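Local coordinates for histidine triad protein (Plasmodium falciparum 3D7, PDB 5CS2) that probably hydrolyses diadenosine triphosphate to AMP and ADP, as a histidine triad enzyme of the Fhit family, at residues L12-K18 with I37-Y41; V46-P50 with I178-M184; G54-T60 with H114-I120. All coordinates share one frame; numbering follows the deposited sequence.

Contact 1: L12-K18 with I37-Y41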
loop_
_atom_site.group_PDB
_atom_site.type_symbol
_atom_site.label_atom_id
_atom_site.label_comp_id
_atom_site.label_asym_id
_atom_site.label_seq_id
_atom_site.Cartn_x
_atom_site.Cartn_y
_atom_site.Cartn_z
ATOM N N LEU A 12 -1.966 16.358 -3.570
ATOM C CA LEU A 12 -0.767 16.258 -2.733
ATOM C C LEU A 12 -0.208 17.646 -2.414
ATOM O O LEU A 12 0.789 17.758 -1.681
ATOM C CB LEU A 12 0.326 15.398 -3.430
ATOM C CG LEU A 12 0.048 13.902 -3.662
ATOM C CD1 LEU A 12 1.067 13.301 -4.565
ATOM C CD2 LEU A 12 0.038 13.145 -2.360
ATOM N N GLU A 13 -0.798 18.709 -3.009
ATOM C CA GLU A 13 -0.377 20.105 -2.844
ATOM C C GLU A 13 1.066 20.304 -3.324
ATOM O O GLU A 13 1.808 21.130 -2.791
ATOM C CB GLU A 13 -0.632 20.614 -1.406
ATOM C CG GLU A 13 -2.100 20.575 -1.011
ATOM C CD GLU A 13 -2.559 21.480 0.119
ATOM O OE1 GLU A 13 -1.748 22.293 0.619
ATOM O OE2 GLU A 13 -3.744 21.365 0.510
ATOM N N TRP A 14 1.456 19.549 -4.358
ATOM C CA TRP A 14 2.797 19.645 -4.909
ATOM C C TRP A 14 2.962 20.840 -5.855
ATOM O O TRP A 14 2.029 21.247 -6.555
ATOM C CB TRP A 14 3.171 18.352 -5.643
ATOM C CG TRP A 14 4.529 18.353 -6.283
ATOM C CD1 TRP A 14 5.711 17.990 -5.705
ATOM C CD2 TRP A 14 4.841 18.741 -7.631
ATOM N NE1 TRP A 14 6.743 18.152 -6.595
ATOM C CE2 TRP A 14 6.238 18.608 -7.790
ATOM C CE3 TRP A 14 4.079 19.247 -8.703
ATOM C CZ2 TRP A 14 6.887 18.889 -9.003
ATOM C CZ3 TRP A 14 4.727 19.539 -9.900
ATOM C CH2 TRP A 14 6.107 19.330 -10.050
ATOM N N TYR A 15 4.189 21.355 -5.903
ATOM C CA TYR A 15 4.636 22.372 -6.854
ATOM C C TYR A 15 6.116 22.153 -7.073
ATOM O O TYR A 15 6.793 21.570 -6.206
ATOM C CB TYR A 15 4.299 23.805 -6.411
ATOM C CG TYR A 15 4.826 24.186 -5.045
ATOM C CD1 TYR A 15 6.105 24.716 -4.892
ATOM C CD2 TYR A 15 4.026 24.074 -3.912
ATOM C CE1 TYR A 15 6.586 25.094 -3.639
ATOM C CE2 TYR A 15 4.498 24.445 -2.655
ATOM C CZ TYR A 15 5.775 24.966 -2.525
ATOM O OH TYR A 15 6.241 25.325 -1.285
ATOM N N LYS A 16 6.627 22.538 -8.262
ATOM C CA LYS A 16 8.048 22.362 -8.572
ATOM C C LYS A 16 8.849 23.036 -7.453
ATOM O O LYS A 16 8.469 24.141 -7.019
ATOM C CB LYS A 16 8.375 23.055 -9.904
ATOM C CG LYS A 16 9.801 22.889 -10.352
ATOM C CD LYS A 16 10.012 23.500 -11.725
ATOM C CE LYS A 16 10.705 24.846 -11.684
ATOM N NZ LYS A 16 9.825 25.940 -11.183
ATOM N N ASN A 17 9.904 22.348 -6.968
ATOM C CA ASN A 17 10.817 22.808 -5.918
ATOM C C ASN A 17 10.235 22.783 -4.510
ATOM O O ASN A 17 10.926 23.228 -3.595
ATOM C CB ASN A 17 11.376 24.214 -6.226
ATOM C CG ASN A 17 12.214 24.236 -7.464
ATOM O OD1 ASN A 17 12.880 23.258 -7.835
ATOM N ND2 ASN A 17 12.188 25.369 -8.125
ATOM N N LYS A 18 8.997 22.242 -4.302
ATOM C CA LYS A 18 8.467 22.159 -2.950
ATOM C C LYS A 18 9.468 21.321 -2.112
ATOM O O LYS A 18 9.877 20.242 -2.530
ATOM C CB LYS A 18 7.094 21.466 -2.964
ATOM C CG LYS A 18 6.432 21.357 -1.609
ATOM C CD LYS A 18 5.016 20.778 -1.737
ATOM C CE LYS A 18 4.349 20.535 -0.402
ATOM N NZ LYS A 18 4.216 21.774 0.411
ATOM N N ILE A 37 10.822 14.168 -4.046
ATOM C CA ILE A 37 9.514 14.796 -3.999
ATOM C C ILE A 37 9.109 15.012 -2.545
ATOM O O ILE A 37 9.379 14.152 -1.712
ATOM C CB ILE A 37 8.419 13.951 -4.759
ATOM C CG1 ILE A 37 7.095 14.736 -4.915
ATOM C CG2 ILE A 37 8.180 12.571 -4.084
ATOM C CD1 ILE A 37 6.132 14.173 -6.067
ATOM N N THR A 38 8.417 16.110 -2.288
ATOM C CA THR A 38 7.823 16.471 -1.016
ATOM C C THR A 38 6.383 16.854 -1.291
ATOM O O THR A 38 6.106 17.580 -2.252
ATOM C CB THR A 38 8.619 17.620 -0.332
ATOM O OG1 THR A 38 9.991 17.235 -0.281
ATOM C CG2 THR A 38 8.124 17.916 1.077
ATOM N N THR A 39 5.453 16.343 -0.450
ATOM C CA THR A 39 4.014 16.586 -0.553
ATOM C C THR A 39 3.547 17.223 0.753
ATOM O O THR A 39 4.376 17.506 1.625
ATOM C CB THR A 39 3.255 15.275 -0.912
ATOM O OG1 THR A 39 3.276 14.442 0.249
ATOM C CG2 THR A 39 3.877 14.535 -2.098
ATOM N N LYS A 40 2.237 17.432 0.897
ATOM C CA LYS A 40 1.656 18.031 2.091
ATOM C C LYS A 40 2.010 17.226 3.352
ATOM O O LYS A 40 2.279 17.829 4.385
ATOM C CB LYS A 40 0.130 18.152 1.935
ATOM C CG LYS A 40 -0.553 18.916 3.070
ATOM C CD LYS A 40 -2.028 19.163 2.783
ATOM C CE LYS A 40 -2.690 19.956 3.884
ATOM N NZ LYS A 40 -4.082 20.342 3.524
ATOM N N TYR A 41 2.031 15.876 3.257
ATOM C CA TYR A 41 2.293 14.990 4.408
ATOM C C TYR A 41 3.415 13.978 4.226
ATOM O O TYR A 41 3.760 13.289 5.188
ATOM C CB TYR A 41 1.007 14.234 4.769
ATOM C CG TYR A 41 -0.161 15.114 5.140
ATOM C CD1 TYR A 41 -0.258 15.685 6.406
ATOM C CD2 TYR A 41 -1.190 15.354 4.237
ATOM C CE1 TYR A 41 -1.338 16.497 6.753
ATOM C CE2 TYR A 41 -2.296 16.126 4.589
ATOM C CZ TYR A 41 -2.345 16.731 5.832
ATOM O OH TYR A 41 -3.426 17.517 6.154
HETATM O O HOH W 1 8.982 18.268 -4.286
HETATM O O HOH W 2 4.965 19.782 3.109
HETATM O O HOH W 3 11.340 17.597 -2.644
#

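Contact 2: V46-P50 with I178-M184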
loop_
_atom_site.group_PDB
_atom_site.type_symbol
_atom_site.label_atom_id
_atom_site.label_comp_id
_atom_site.label_asym_id
_atom_site.label_seq_id
_atom_site.Cartn_x
_atom_site.Cartn_y
_atom_site.Cartn_z
ATOM N N VAL A 46 15.519 8.309 -2.421
ATOM C CA VAL A 46 16.232 7.145 -2.956
ATOM C C VAL A 46 16.808 6.321 -1.808
ATOM O O VAL A 46 17.207 6.873 -0.787
ATOM C CB VAL A 46 17.297 7.472 -4.036
ATOM C CG1 VAL A 46 16.643 7.929 -5.337
ATOM C CG2 VAL A 46 18.305 8.506 -3.534
ATOM N N ASN A 47 16.802 4.998 -1.962
ATOM C CA ASN A 47 17.314 4.062 -0.954
ATOM C C ASN A 47 18.839 3.919 -1.030
ATOM O O ASN A 47 19.357 3.680 -2.114
ATOM C CB ASN A 47 16.642 2.704 -1.135
ATOM C CG ASN A 47 16.755 1.769 0.045
ATOM O OD1 ASN A 47 17.643 1.883 0.893
ATOM N ND2 ASN A 47 15.860 0.799 0.105
ATOM N N ASN A 48 19.554 4.052 0.119
ATOM C CA ASN A 48 21.020 3.881 0.193
ATOM C C ASN A 48 21.440 2.423 0.103
ATOM O O ASN A 48 22.601 2.133 -0.208
ATOM C CB ASN A 48 21.621 4.538 1.465
ATOM C CG ASN A 48 21.323 3.842 2.765
ATOM O OD1 ASN A 48 20.232 3.314 2.997
ATOM N ND2 ASN A 48 22.293 3.850 3.657
ATOM N N LYS A 49 20.511 1.503 0.391
ATOM C CA LYS A 49 20.773 0.056 0.298
ATOM C C LYS A 49 19.663 -0.563 -0.584
ATOM O O LYS A 49 18.760 -1.227 -0.065
ATOM C CB LYS A 49 20.846 -0.583 1.700
ATOM C CG LYS A 49 22.163 -0.316 2.432
ATOM C CD LYS A 49 21.982 -0.393 3.950
ATOM C CE LYS A 49 23.178 0.139 4.714
ATOM N NZ LYS A 49 24.258 -0.881 4.852
ATOM N N PRO A 50 19.657 -0.270 -1.909
ATOM C CA PRO A 50 18.578 -0.793 -2.765
ATOM C C PRO A 50 18.638 -2.305 -2.926
ATOM O O PRO A 50 19.734 -2.875 -3.019
ATOM C CB PRO A 50 18.812 -0.084 -4.107
ATOM C CG PRO A 50 20.285 0.215 -4.129
ATOM C CD PRO A 50 20.641 0.506 -2.699
ATOM N N ILE A 178 25.281 -1.041 -1.391
ATOM C CA ILE A 178 25.537 0.249 -0.748
ATOM C C ILE A 178 25.820 1.348 -1.806
ATOM O O ILE A 178 26.527 1.099 -2.787
ATOM C CB ILE A 178 26.617 0.149 0.375
ATOM C CG1 ILE A 178 26.738 1.466 1.198
ATOM C CG2 ILE A 178 27.986 -0.330 -0.148
ATOM C CD1 ILE A 178 25.564 1.766 2.155
ATOM N N ARG A 179 25.220 2.546 -1.612
ATOM C CA ARG A 179 25.322 3.669 -2.548
ATOM C C ARG A 179 25.876 4.937 -1.899
ATOM O O ARG A 179 25.528 5.255 -0.757
ATOM C CB ARG A 179 23.949 3.964 -3.203
ATOM C CG ARG A 179 23.211 2.755 -3.796
ATOM C CD ARG A 179 23.674 2.385 -5.195
ATOM N NE ARG A 179 23.084 3.258 -6.214
ATOM C CZ ARG A 179 23.520 3.348 -7.469
ATOM N NH1 ARG A 179 24.558 2.628 -7.874
ATOM N NH2 ARG A 179 22.919 4.164 -8.327
ATOM N N SER A 180 26.736 5.661 -2.644
ATOM C CA SER A 180 27.349 6.919 -2.202
ATOM C C SER A 180 26.367 8.064 -2.400
ATOM O O SER A 180 25.418 7.916 -3.175
ATOM C CB SER A 180 28.616 7.206 -3.011
ATOM O OG SER A 180 28.349 7.385 -4.392
ATOM N N ILE A 181 26.625 9.221 -1.750
ATOM C CA ILE A 181 25.815 10.432 -1.900
ATOM C C ILE A 181 25.791 10.873 -3.382
ATOM O O ILE A 181 24.745 11.298 -3.862
ATOM C CB ILE A 181 26.211 11.575 -0.897
ATOM C CG1 ILE A 181 25.226 12.767 -0.942
ATOM C CG2 ILE A 181 27.650 12.065 -1.091
ATOM C CD1 ILE A 181 23.937 12.619 -0.175
ATOM N N GLU A 182 26.915 10.695 -4.111
ATOM C CA GLU A 182 27.032 11.047 -5.527
ATOM C C GLU A 182 26.018 10.284 -6.371
ATOM O O GLU A 182 25.282 10.910 -7.125
ATOM C CB GLU A 182 28.464 10.814 -6.057
ATOM C CG GLU A 182 29.526 11.667 -5.380
ATOM C CD GLU A 182 30.393 10.899 -4.400
ATOM O OE1 GLU A 182 31.434 10.352 -4.830
ATOM O OE2 GLU A 182 30.023 10.832 -3.206
ATOM N N GLN A 183 25.977 8.944 -6.240
ATOM C CA GLN A 183 25.051 8.078 -6.987
ATOM C C GLN A 183 23.605 8.375 -6.613
ATOM O O GLN A 183 22.738 8.420 -7.489
ATOM C CB GLN A 183 25.356 6.587 -6.756
ATOM C CG GLN A 183 26.663 6.113 -7.392
ATOM C CD GLN A 183 27.030 4.698 -7.016
ATOM O OE1 GLN A 183 26.977 4.293 -5.846
ATOM N NE2 GLN A 183 27.457 3.922 -8.000
ATOM N N MET A 184 23.351 8.585 -5.307
ATOM C CA MET A 184 22.025 8.888 -4.783
ATOM C C MET A 184 21.509 10.231 -5.258
ATOM O O MET A 184 20.348 10.319 -5.645
ATOM C CB MET A 184 22.014 8.785 -3.261
ATOM C CG MET A 184 22.112 7.362 -2.765
ATOM S SD MET A 184 21.694 7.251 -1.016
ATOM C CE MET A 184 23.265 7.741 -0.298
#

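Contact 3: G54-T60 with H114-I120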
loop_
_atom_site.group_PDB
_atom_site.type_symbol
_atom_site.label_atom_id
_atom_site.label_comp_id
_atom_site.label_asym_id
_atom_site.label_seq_id
_atom_site.Cartn_x
_atom_site.Cartn_y
_atom_site.Cartn_z
ATOM N N GLY A 54 16.444 1.315 -8.762
ATOM C CA GLY A 54 15.215 2.100 -8.702
ATOM C C GLY A 54 14.403 1.923 -7.435
ATOM O O GLY A 54 13.353 2.546 -7.297
ATOM N N HIS A 55 14.929 1.164 -6.477
ATOM C CA HIS A 55 14.285 0.954 -5.159
ATOM C C HIS A 55 14.200 2.287 -4.430
ATOM O O HIS A 55 15.225 2.909 -4.122
ATOM C CB HIS A 55 15.106 -0.057 -4.341
ATOM C CG HIS A 55 14.502 -0.500 -3.032
ATOM N ND1 HIS A 55 15.015 -1.593 -2.350
ATOM C CD2 HIS A 55 13.477 0.018 -2.317
ATOM C CE1 HIS A 55 14.284 -1.705 -1.251
ATOM N NE2 HIS A 55 13.332 -0.776 -1.196
ATOM N N ILE A 56 12.975 2.762 -4.210
ATOM C CA ILE A 56 12.712 4.024 -3.543
ATOM C C ILE A 56 11.857 3.831 -2.299
ATOM O O ILE A 56 11.188 2.806 -2.150
ATOM C CB ILE A 56 12.104 5.077 -4.478
ATOM C CG1 ILE A 56 10.787 4.523 -5.101
ATOM C CG2 ILE A 56 13.150 5.461 -5.603
ATOM C CD1 ILE A 56 9.906 5.570 -5.709
ATOM N N LEU A 57 11.863 4.842 -1.448
ATOM C CA LEU A 57 11.098 4.839 -0.192
ATOM C C LEU A 57 10.204 6.046 -0.115
ATOM O O LEU A 57 10.620 7.140 -0.506
ATOM C CB LEU A 57 12.086 4.846 1.001
ATOM C CG LEU A 57 13.083 3.682 1.031
ATOM C CD1 LEU A 57 14.230 3.958 1.970
ATOM C CD2 LEU A 57 12.392 2.364 1.324
ATOM N N LEU A 58 8.991 5.874 0.437
ATOM C CA LEU A 58 8.071 6.986 0.687
ATOM C C LEU A 58 7.789 6.986 2.177
ATOM O O LEU A 58 7.571 5.912 2.739
ATOM C CB LEU A 58 6.733 6.831 -0.043
ATOM C CG LEU A 58 6.791 6.556 -1.553
ATOM C CD1 LEU A 58 5.409 6.648 -2.138
ATOM C CD2 LEU A 58 7.647 7.555 -2.293
ATOM N N THR A 59 7.815 8.158 2.817
ATOM C CA THR A 59 7.547 8.175 4.253
ATOM C C THR A 59 6.766 9.403 4.612
ATOM O O THR A 59 6.657 10.328 3.797
ATOM C CB THR A 59 8.855 7.995 5.064
ATOM O OG1 THR A 59 8.534 7.692 6.433
ATOM C CG2 THR A 59 9.710 9.212 5.058
ATOM N N THR A 60 6.242 9.447 5.840
ATOM C CA THR A 60 5.488 10.599 6.318
ATOM C C THR A 60 6.451 11.657 6.824
ATOM O O THR A 60 7.516 11.310 7.313
ATOM C CB THR A 60 4.536 10.187 7.449
ATOM O OG1 THR A 60 5.307 9.416 8.370
ATOM C CG2 THR A 60 3.343 9.368 6.940
ATOM N N HIS A 114 9.473 4.114 11.641
ATOM C CA HIS A 114 8.801 5.224 10.977
ATOM C C HIS A 114 8.168 4.575 9.731
ATOM O O HIS A 114 8.877 3.889 9.001
ATOM C CB HIS A 114 9.873 6.271 10.565
ATOM C CG HIS A 114 9.348 7.570 10.033
ATOM N ND1 HIS A 114 10.120 8.727 10.090
ATOM C CD2 HIS A 114 8.170 7.863 9.426
ATOM C CE1 HIS A 114 9.372 9.689 9.567
ATOM N NE2 HIS A 114 8.206 9.208 9.113
ATOM N N VAL A 115 6.843 4.681 9.600
ATOM C CA VAL A 115 6.046 4.101 8.494
ATOM C C VAL A 115 6.690 4.460 7.178
ATOM O O VAL A 115 6.898 5.642 6.916
ATOM C CB VAL A 115 4.581 4.644 8.456
ATOM C CG1 VAL A 115 3.794 3.996 7.302
ATOM C CG2 VAL A 115 3.866 4.423 9.764
ATOM N N HIS A 116 6.963 3.465 6.348
ATOM C CA HIS A 116 7.471 3.763 4.989
ATOM C C HIS A 116 7.014 2.730 3.963
ATOM O O HIS A 116 6.843 1.549 4.280
ATOM C CB HIS A 116 9.002 3.968 4.960
ATOM C CG HIS A 116 9.809 2.833 5.498
ATOM N ND1 HIS A 116 9.876 2.582 6.862
ATOM C CD2 HIS A 116 10.593 1.947 4.852
ATOM C CE1 HIS A 116 10.673 1.536 7.000
ATOM N NE2 HIS A 116 11.145 1.122 5.823
ATOM N N ILE A 117 6.850 3.172 2.701
ATOM C CA ILE A 117 6.475 2.254 1.633
ATOM C C ILE A 117 7.690 2.044 0.750
ATOM O O ILE A 117 8.350 3.025 0.371
ATOM C CB ILE A 117 5.338 2.865 0.765
ATOM C CG1 ILE A 117 4.050 3.170 1.574
ATOM C CG2 ILE A 117 5.048 1.954 -0.464
ATOM C CD1 ILE A 117 2.880 3.919 0.815
ATOM N N HIS A 118 7.959 0.795 0.412
ATOM C CA HIS A 118 9.007 0.383 -0.516
ATOM C C HIS A 118 8.369 0.274 -1.886
ATOM O O HIS A 118 7.299 -0.346 -2.025
ATOM C CB HIS A 118 9.545 -1.005 -0.182
ATOM C CG HIS A 118 10.275 -1.057 1.105
ATOM N ND1 HIS A 118 11.635 -0.866 1.165
ATOM C CD2 HIS A 118 9.795 -1.266 2.352
ATOM C CE1 HIS A 118 11.949 -0.986 2.447
ATOM N NE2 HIS A 118 10.869 -1.226 3.192
ATOM N N ILE A 119 9.025 0.838 -2.909
ATOM C CA ILE A 119 8.562 0.681 -4.296
ATOM C C ILE A 119 9.782 0.158 -5.008
ATOM O O ILE A 119 10.809 0.849 -5.041
ATOM C CB ILE A 119 8.052 1.967 -4.943
ATOM C CG1 ILE A 119 6.778 2.480 -4.267
ATOM C CG2 ILE A 119 7.834 1.759 -6.477
ATOM C CD1 ILE A 119 6.370 3.882 -4.743
ATOM N N ILE A 120 9.680 -1.045 -5.559
ATOM C CA ILE A 120 10.822 -1.684 -6.233
ATOM C C ILE A 120 10.428 -2.049 -7.651
ATOM O O ILE A 120 9.642 -2.986 -7.866
ATOM C CB ILE A 120 11.409 -2.908 -5.474
ATOM C CG1 ILE A 120 11.669 -2.616 -3.976
ATOM C CG2 ILE A 120 12.692 -3.422 -6.179
ATOM C CD1 ILE A 120 11.592 -3.807 -3.053
#

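Contact 1: L12-K18 with I37-Y41
Leu12 and Glu13 meet Thr39 and Lys40 where the chain leaves helix 4-11 through a Schellman motif, Glu13 taking the positive phi, and then runs along the end of strand 35-38, the outermost strand on this side of the HIT-domain sheet. The direct polar contacts are two. Lys40 N gives a hydrogen bond to Leu12 O, and at the surface the extended Lys40 chain brings NZ to 3.2 Å from Glu13 OE2, a salt bridge in which the ammonium sits above the carboxylate plane. Apolar packing follows: Leu12 CB rests 3.9 Å from Thr39 CB, while Trp14 CG, anti to the backbone N (chi1 179°), carries the indole across Ile37 at about a right angle, CD1 3.6 Å from Ile37 CG1. Trp14 also touches helix 181-199 through Ile195 and Phe199. Lys18, at the end of a type II turn, runs past the carbonyls of Thr38 and Thr39, CD 3.4 Å from Thr38 O. Water completes the seam: one molecule accepts from Thr38 N and donates to Lys18 O, and a second donates to Lys18 O at 3.0 Å and lies 2.7 Å from Thr38 OG1, a hydroxyl also bonded to Tyr23 OH.

Contact 2: V46-P50 with I178-M184
Met184, in the first turn of helix 181-199, reaches across to Asn48 and Val46 with two different parts of its side chain. The thioether sulfur lies against the Asn48 backbone, SD 3.6 Å from Asn48 CA; a bend at the last torsion (chi3 -82°) carries CE beside Asn48 CB. Nearer the helix, Met184 CB passes Val46 CG2 at a slant, 3.7 Å away, but this holds for one of two modelled conformers of the valine and is doubtful to that extent. Arg179 approaches from the segment before the helix. It crosses the Pro50 ring at about a right angle, with its CG 3.6 Å from Pro50 CD, and then folds back at chi2 and chi3, which lays the guanidinium flat over Gln183 CB instead of extending it past the proline. Ile178 and Lys49 lie alongside each other and point the same way, Ile178 CD1 touching the lysine chain 3.9 Å from CE. Between these side chains the backbones meet at one carbonyl: Asn48 O takes a weak hydrogen bond from Arg179 N at 3.0 Å and a CA-H...O contact from Ile178.

Each segment also has its own local order. Asn47 OD1 accepts from Lys49 N in an Asx turn, the donor standing above the amide plane, and Ser180 with Gln183 forms a capping box at the helix start, both of its bonds weak. The side chain of Asn47, predicted to bind substrate, starts out away from 178-184 and packs on His55. The helix start and the 46-50 loop thus depend mainly on van der Waals packing, Met184 and Asn48 foremost, so the contact should have little directional polar character.

Contact 3: G54-T60 with H114-I120
The His55 ring carries Ile120 CG1 over the centre of one face, a CH-pi contact 3.6 Å from the centroid, and at its edge NE2 meets His118 ND1. This in-plane hydrogen bond is 2.9 Å long and nearly straight (163°), and either nitrogen could be the donor; the rings meet rim to rim with planes at 56°. Leu57 CD2 lies 3.3 Å from His118 ND1 and is at the edge of the His116 ring. Over one face of the His114 ring sits Thr59 OG1, which donates to Val115 O at 2.7 Å. At the edge, His114 NE2 donates to Thr60 OG1 in plane, a hydroxyl also bonded to Lys62 O, and to Thr60 O, tilted from the ring plane. Strands 56-60 and 116-122 are antiparallel neighbours in the sheet of the HIT fold, and the second carries the histidine triad motif. Two hydrogen-bonded pairs, Ile56 with Ile119 and Leu58 with Ile117, supply four backbone bonds. Their side chains pack on the face covered by helix 72-93, whereas Leu57, His116 and His118 occupy the other. His116, the predicted nucleophile that would carry AMP, has its CG between backbone N and carbonyl carbon (chi1 56°), which lets ND1 donate a nearly straight hydrogen bond to His114 O, 2.7 Å away in the ring plane. His118 NE2 has a weak further bond to Gln103 OE1.

Overall arrangement
The three contacts lie around one five-stranded antiparallel sheet. Contact 3 joins two of its inner strands, its centre about 5 Å from the centre of the chain; contact 1 packs a loop on the end of edge strand 35-38, and contact 2 joins the loop after strand 42-46 to helix 181-199. Centres of contacts 1 and 2 are about 22 Å apart, without touching. Contacts 1 and 3, about 16 Å apart, touch at Tyr41 O and Thr60 CB. Along the chain contact 1 closes first; 46-50 then precedes both segments of contact 3, and 178-184 follows them. Helix 181-199 also reaches Trp14. Contacts 2 and 3, about 14 Å apart, touch where Asn47 packs on His55, bringing the predicted substrate-binding residue beside the histidine motif.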